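Local coordinates for DSBA-like thioredoxin domain-containing protein (Nitrosomonas europaea, PDB 2IN3) that probably acts as a thiol-disulfide oxidoreductase of the DsbA family, FrnE-like subfamily, and is a putative protein disulfide isomerase, at residues V169-V181 against R188-L201. Residues are numbered along the deposited sequence; the frame is centred on the assembly and turned at random.
Sequences VAQWGISGFPALV and RYLITTGYRPIEAL. With EDO (1,2-ethanediol), chain F.
The C-terminal beta hairpin of the thioredoxin fold, strands 179-184 and 187-192, brings Leu180 against Ile191 and Thr192 in a classic beta bulge. Leu180 N donates to Thr192 O (3.0 Å), and Leu180 O receives Ile191 N at 2.8 Å together with a weak, longer bond from Thr192 N. The register therefore slips by one before Val181 and Leu190 face each other as a non-hydrogen-bonded pair. Here CG2 of Val181 meets Leu190 CD1 at 3.9 Å, and the same methyl of Leu190 also reaches CD1 of Ile174. On the other sheet face Leu180 CB rests on Thr192 CG2 (3.8 Å). A chi1 of -177° swings the Thr192 hydroxyl away from its own amide nitrogen, to donate to Gly194 O at 3.0 Å, while CG2 stays against Leu180.

Near the hairpin turn, the Arg188 side chain bends at chi3 (-42°). This lays its guanidinium flat on Trp172 in a cation-pi stack, with the planes 15° apart. A water accepts from Gln171 NE2 and, weakly, from Arg188 NH2. Trp172 also meets Trp11 edge-to-face, and Arg188 touches Glu183.

Toward the other end, the chain enters strand 179-184 through Pro178, which follows a cis peptide bond; its CD packs 3.8 Å from Tyr195 N, and its ring touches residues of the probable CxxC site, Cys18 and Cys21. A cis-proline leading into a strand beside a CxxC at a helix start is a hallmark of the thioredoxin fold, consistent with a DsbA-like active site.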
loop_
_atom_site.group_PDB
_atom_site.type_symbol
_atom_site.label_atom_id
_atom_site.label_comp_id
_atom_site.label_asym_id
_atom_site.label_seq_id
_atom_site.Cartn_x
_atom_site.Cartn_y
_atom_site.Cartn_z
ATOM N N VAL A 169 7.067 5.420 -9.951
ATOM C CA VAL A 169 6.177 6.324 -9.220
ATOM C C VAL A 169 6.718 7.732 -9.309
ATOM O O VAL A 169 5.976 8.668 -9.628
ATOM C CB VAL A 169 6.023 5.890 -7.744
ATOM C CG1 VAL A 169 5.428 7.041 -6.882
ATOM C CG2 VAL A 169 5.170 4.613 -7.659
ATOM N N ALA A 170 8.026 7.879 -9.094
ATOM C CA ALA A 170 8.703 9.171 -9.222
ATOM C C ALA A 170 8.587 9.713 -10.637
ATOM O O ALA A 170 8.289 10.895 -10.834
ATOM C CB ALA A 170 10.173 9.056 -8.813
ATOM N N GLN A 171 8.805 8.845 -11.617
ATOM C CA GLN A 171 8.757 9.209 -13.039
ATOM C C GLN A 171 7.366 9.709 -13.433
ATOM O O GLN A 171 7.229 10.680 -14.204
ATOM C CB GLN A 171 9.238 8.029 -13.903
ATOM C CG GLN A 171 8.988 8.132 -15.413
ATOM C CD GLN A 171 8.450 6.817 -15.996
ATOM O OE1 GLN A 171 8.891 5.715 -15.620
ATOM N NE2 GLN A 171 7.487 6.931 -16.915
ATOM N N TRP A 172 6.343 9.079 -12.869
ATOM C CA TRP A 172 4.967 9.479 -13.104
ATOM C C TRP A 172 4.563 10.769 -12.378
ATOM O O TRP A 172 3.421 11.204 -12.491
ATOM C CB TRP A 172 3.998 8.368 -12.712
ATOM C CG TRP A 172 4.029 7.177 -13.596
ATOM C CD1 TRP A 172 4.778 6.998 -14.726
ATOM C CD2 TRP A 172 3.238 5.998 -13.444
ATOM N NE1 TRP A 172 4.526 5.756 -15.263
ATOM C CE2 TRP A 172 3.570 5.130 -14.504
ATOM C CE3 TRP A 172 2.285 5.579 -12.497
ATOM C CZ2 TRP A 172 2.983 3.866 -14.649
ATOM C CZ3 TRP A 172 1.699 4.339 -12.652
ATOM C CH2 TRP A 172 2.054 3.492 -13.721
ATOM N N GLY A 173 5.478 11.349 -11.607
ATOM C CA GLY A 173 5.205 12.597 -10.894
ATOM C C GLY A 173 4.211 12.522 -9.740
ATOM O O GLY A 173 3.588 13.535 -9.396
ATOM N N ILE A 174 4.064 11.351 -9.116
ATOM C CA ILE A 174 3.056 11.198 -8.058
ATOM C C ILE A 174 3.461 11.972 -6.792
ATOM O O ILE A 174 4.499 11.705 -6.203
ATOM C CB ILE A 174 2.778 9.709 -7.697
ATOM C CG1 ILE A 174 2.540 8.838 -8.945
ATOM C CG2 ILE A 174 1.619 9.586 -6.684
ATOM C CD1 ILE A 174 1.306 9.169 -9.758
ATOM N N SER A 175 2.614 12.907 -6.364
ATOM C CA SER A 175 2.985 13.832 -5.278
ATOM C C SER A 175 2.255 13.561 -3.953
ATOM O O SER A 175 2.632 14.096 -2.899
ATOM C CB SER A 175 2.765 15.286 -5.707
ATOM O OG SER A 175 1.380 15.533 -5.921
ATOM N N GLY A 176 1.211 12.746 -4.011
ATOM C CA GLY A 176 0.423 12.450 -2.833
ATOM C C GLY A 176 0.047 10.989 -2.844
ATOM O O GLY A 176 -0.032 10.368 -3.901
ATOM N N PHE A 177 -0.156 10.429 -1.660
ATOM C CA PHE A 177 -0.476 8.993 -1.533
ATOM C C PHE A 177 -1.592 8.884 -0.518
ATOM O O PHE A 177 -1.649 9.719 0.391
ATOM C CB PHE A 177 0.750 8.216 -1.095
ATOM C CG PHE A 177 1.908 8.403 -2.025
ATOM C CD1 PHE A 177 2.184 7.451 -3.002
ATOM C CD2 PHE A 177 2.679 9.588 -1.970
ATOM C CE1 PHE A 177 3.248 7.639 -3.898
ATOM C CE2 PHE A 177 3.740 9.802 -2.859
ATOM C CZ PHE A 177 4.020 8.822 -3.840
ATOM N N PRO A 178 -2.504 7.904 -0.696
ATOM C CA PRO A 178 -2.559 6.909 -1.779
ATOM C C PRO A 178 -2.855 7.588 -3.129
ATOM O O PRO A 178 -3.423 8.673 -3.137
ATOM C CB PRO A 178 -3.780 6.053 -1.395
ATOM C CG PRO A 178 -4.638 6.960 -0.550
ATOM C CD PRO A 178 -3.643 7.772 0.234
ATOM N N ALA A 179 -2.450 6.983 -4.240
ATOM C CA ALA A 179 -2.773 7.553 -5.543
ATOM C C ALA A 179 -3.362 6.452 -6.383
ATOM O O ALA A 179 -3.112 5.269 -6.137
ATOM C CB ALA A 179 -1.540 8.140 -6.214
ATOM N N LEU A 180 -4.168 6.845 -7.361
ATOM C CA LEU A 180 -4.765 5.883 -8.277
ATOM C C LEU A 180 -4.499 6.379 -9.680
ATOM O O LEU A 180 -4.739 7.565 -9.988
ATOM C CB LEU A 180 -6.280 5.783 -8.034
ATOM C CG LEU A 180 -6.700 4.948 -6.803
ATOM C CD1 LEU A 180 -8.200 5.057 -6.619
ATOM C CD2 LEU A 180 -6.336 3.491 -6.921
ATOM N N VAL A 181 -4.015 5.475 -10.515
ATOM C CA VAL A 181 -3.697 5.765 -11.915
ATOM C C VAL A 181 -4.264 4.657 -12.785
ATOM O O VAL A 181 -4.023 3.467 -12.521
ATOM C CB VAL A 181 -2.148 5.853 -12.155
ATOM C CG1 VAL A 181 -1.833 5.924 -13.667
ATOM C CG2 VAL A 181 -1.570 7.058 -11.451
ATOM N N ARG A 188 -1.651 6.859 -19.597
ATOM C CA ARG A 188 -1.884 6.846 -18.170
ATOM C C ARG A 188 -2.700 8.051 -17.773
ATOM O O ARG A 188 -2.510 9.137 -18.303
ATOM C CB ARG A 188 -0.575 6.826 -17.378
ATOM C CG ARG A 188 0.273 5.596 -17.600
ATOM C CD ARG A 188 1.613 5.752 -16.909
ATOM N NE ARG A 188 2.200 7.094 -17.052
ATOM C CZ ARG A 188 3.208 7.401 -17.868
ATOM N NH1 ARG A 188 3.765 6.469 -18.637
ATOM N NH2 ARG A 188 3.668 8.645 -17.910
ATOM N N TYR A 189 -3.598 7.837 -16.818
ATOM C CA TYR A 189 -4.555 8.833 -16.383
ATOM C C TYR A 189 -4.543 8.878 -14.872
ATOM O O TYR A 189 -4.776 7.863 -14.216
ATOM C CB TYR A 189 -5.952 8.445 -16.852
ATOM C CG TYR A 189 -6.067 8.230 -18.332
ATOM C CD1 TYR A 189 -6.498 9.263 -19.159
ATOM C CD2 TYR A 189 -5.773 6.995 -18.909
ATOM C CE1 TYR A 189 -6.609 9.084 -20.510
ATOM C CE2 TYR A 189 -5.893 6.806 -20.275
ATOM C CZ TYR A 189 -6.310 7.861 -21.068
ATOM O OH TYR A 189 -6.436 7.722 -22.438
ATOM N N LEU A 190 -4.278 10.051 -14.318
ATOM C CA LEU A 190 -4.272 10.197 -12.875
ATOM C C LEU A 190 -5.708 10.326 -12.401
ATOM O O LEU A 190 -6.432 11.220 -12.860
ATOM C CB LEU A 190 -3.443 11.426 -12.482
ATOM C CG LEU A 190 -3.236 11.751 -11.008
ATOM C CD1 LEU A 190 -2.526 10.608 -10.290
ATOM C CD2 LEU A 190 -2.467 13.076 -10.896
ATOM N N ILE A 191 -6.137 9.423 -11.520
ATOM C CA ILE A 191 -7.503 9.468 -10.958
ATOM C C ILE A 191 -7.554 10.312 -9.679
ATOM O O ILE A 191 -8.343 11.257 -9.606
ATOM C CB ILE A 191 -8.103 8.043 -10.720
ATOM C CG1 ILE A 191 -8.123 7.215 -12.010
ATOM C CG2 ILE A 191 -9.529 8.108 -10.127
ATOM C CD1 ILE A 191 -9.023 7.769 -13.142
ATOM N N THR A 192 -6.699 10.001 -8.698
ATOM C CA THR A 192 -6.658 10.746 -7.424
ATOM C C THR A 192 -5.243 10.718 -6.888
ATOM O O THR A 192 -4.496 9.783 -7.192
ATOM C CB THR A 192 -7.640 10.129 -6.323
ATOM O OG1 THR A 192 -7.618 10.926 -5.129
ATOM C CG2 THR A 192 -7.245 8.746 -5.923
ATOM N N THR A 193 -4.862 11.717 -6.096
ATOM C CA THR A 193 -3.531 11.676 -5.463
ATOM C C THR A 193 -3.559 11.903 -3.964
ATOM O O THR A 193 -2.765 12.702 -3.443
ATOM C CB THR A 193 -2.565 12.731 -6.006
ATOM O OG1 THR A 193 -3.134 14.020 -5.775
ATOM C CG2 THR A 193 -2.308 12.529 -7.473
ATOM N N GLY A 194 -4.452 11.212 -3.272
ATOM C CA GLY A 194 -4.671 11.413 -1.850
ATOM C C GLY A 194 -5.948 10.689 -1.503
ATOM O O GLY A 194 -6.682 10.264 -2.403
ATOM N N TYR A 195 -6.192 10.513 -0.208
ATOM C CA TYR A 195 -7.451 9.922 0.266
ATOM C C TYR A 195 -8.644 10.732 -0.259
ATOM O O TYR A 195 -8.652 11.966 -0.177
ATOM C CB TYR A 195 -7.509 9.931 1.807
ATOM C CG TYR A 195 -8.880 9.547 2.368
ATOM C CD1 TYR A 195 -9.218 8.198 2.625
ATOM C CD2 TYR A 195 -9.833 10.520 2.628
ATOM C CE1 TYR A 195 -10.504 7.856 3.118
ATOM C CE2 TYR A 195 -11.086 10.196 3.140
ATOM C CZ TYR A 195 -11.417 8.865 3.369
ATOM O OH TYR A 195 -12.674 8.601 3.872
ATOM N N ARG A 196 -9.646 10.044 -0.798
ATOM C CA ARG A 196 -10.959 10.690 -1.046
ATOM C C ARG A 196 -12.010 9.631 -0.720
ATOM O O ARG A 196 -11.718 8.427 -0.797
ATOM C CB ARG A 196 -11.094 11.188 -2.512
ATOM C CG ARG A 196 -10.161 12.378 -2.885
ATOM C CD ARG A 196 -10.392 12.947 -4.303
ATOM N NE ARG A 196 -11.582 13.820 -4.320
ATOM C CZ ARG A 196 -12.145 14.361 -5.406
ATOM N NH1 ARG A 196 -13.235 15.112 -5.271
ATOM N NH2 ARG A 196 -11.632 14.175 -6.623
ATOM N N PRO A 197 -13.225 10.053 -0.341
ATOM C CA PRO A 197 -14.312 9.095 -0.077
ATOM C C PRO A 197 -14.739 8.292 -1.309
ATOM O O PRO A 197 -14.495 8.715 -2.447
ATOM C CB PRO A 197 -15.459 9.983 0.420
ATOM C CG PRO A 197 -14.796 11.255 0.879
ATOM C CD PRO A 197 -13.628 11.441 -0.042
ATOM N N ILE A 198 -15.352 7.142 -1.068
ATOM C CA ILE A 198 -15.808 6.231 -2.138
ATOM C C ILE A 198 -16.743 6.922 -3.155
ATOM O O ILE A 198 -16.704 6.604 -4.353
ATOM C CB ILE A 198 -16.438 4.926 -1.531
ATOM C CG1 ILE A 198 -16.689 3.832 -2.562
ATOM C CG2 ILE A 198 -17.753 5.198 -0.810
ATOM C CD1 ILE A 198 -15.470 3.327 -3.275
ATOM N N GLU A 199 -17.556 7.878 -2.694
ATOM C CA GLU A 199 -18.488 8.564 -3.619
ATOM C C GLU A 199 -17.720 9.356 -4.681
ATOM O O GLU A 199 -18.045 9.299 -5.871
ATOM C CB GLU A 199 -19.474 9.484 -2.863
ATOM C CG GLU A 199 -20.544 8.726 -2.088
ATOM C CD GLU A 199 -20.061 8.276 -0.696
ATOM O OE1 GLU A 199 -18.989 8.734 -0.233
ATOM O OE2 GLU A 199 -20.765 7.458 -0.076
ATOM N N ALA A 200 -16.686 10.087 -4.254
ATOM C CA ALA A 200 -15.867 10.840 -5.209
ATOM C C ALA A 200 -15.154 9.911 -6.204
ATOM O O ALA A 200 -15.081 10.216 -7.385
ATOM C CB ALA A 200 -14.864 11.721 -4.487
ATOM N N LEU A 201 -14.674 8.773 -5.745
ATOM C CA LEU A 201 -13.894 7.914 -6.625
ATOM C C LEU A 201 -14.785 7.125 -7.574
ATOM O O LEU A 201 -14.393 6.856 -8.710
ATOM C CB LEU A 201 -12.982 7.014 -5.819
ATOM C CG LEU A 201 -12.119 7.906 -4.920
ATOM C CD1 LEU A 201 -11.721 7.137 -3.720
ATOM C CD2 LEU A 201 -10.903 8.463 -5.654
HETATM C C1 EDO F . -4.640 16.797 -1.142
HETATM O O1 EDO F . -4.977 15.633 -0.371
HETATM C C2 EDO F . -3.613 16.416 -2.220
HETATM O O2 EDO F . -4.178 15.440 -3.122
HETATM O O HOH W 1 6.445 9.037 -17.971
#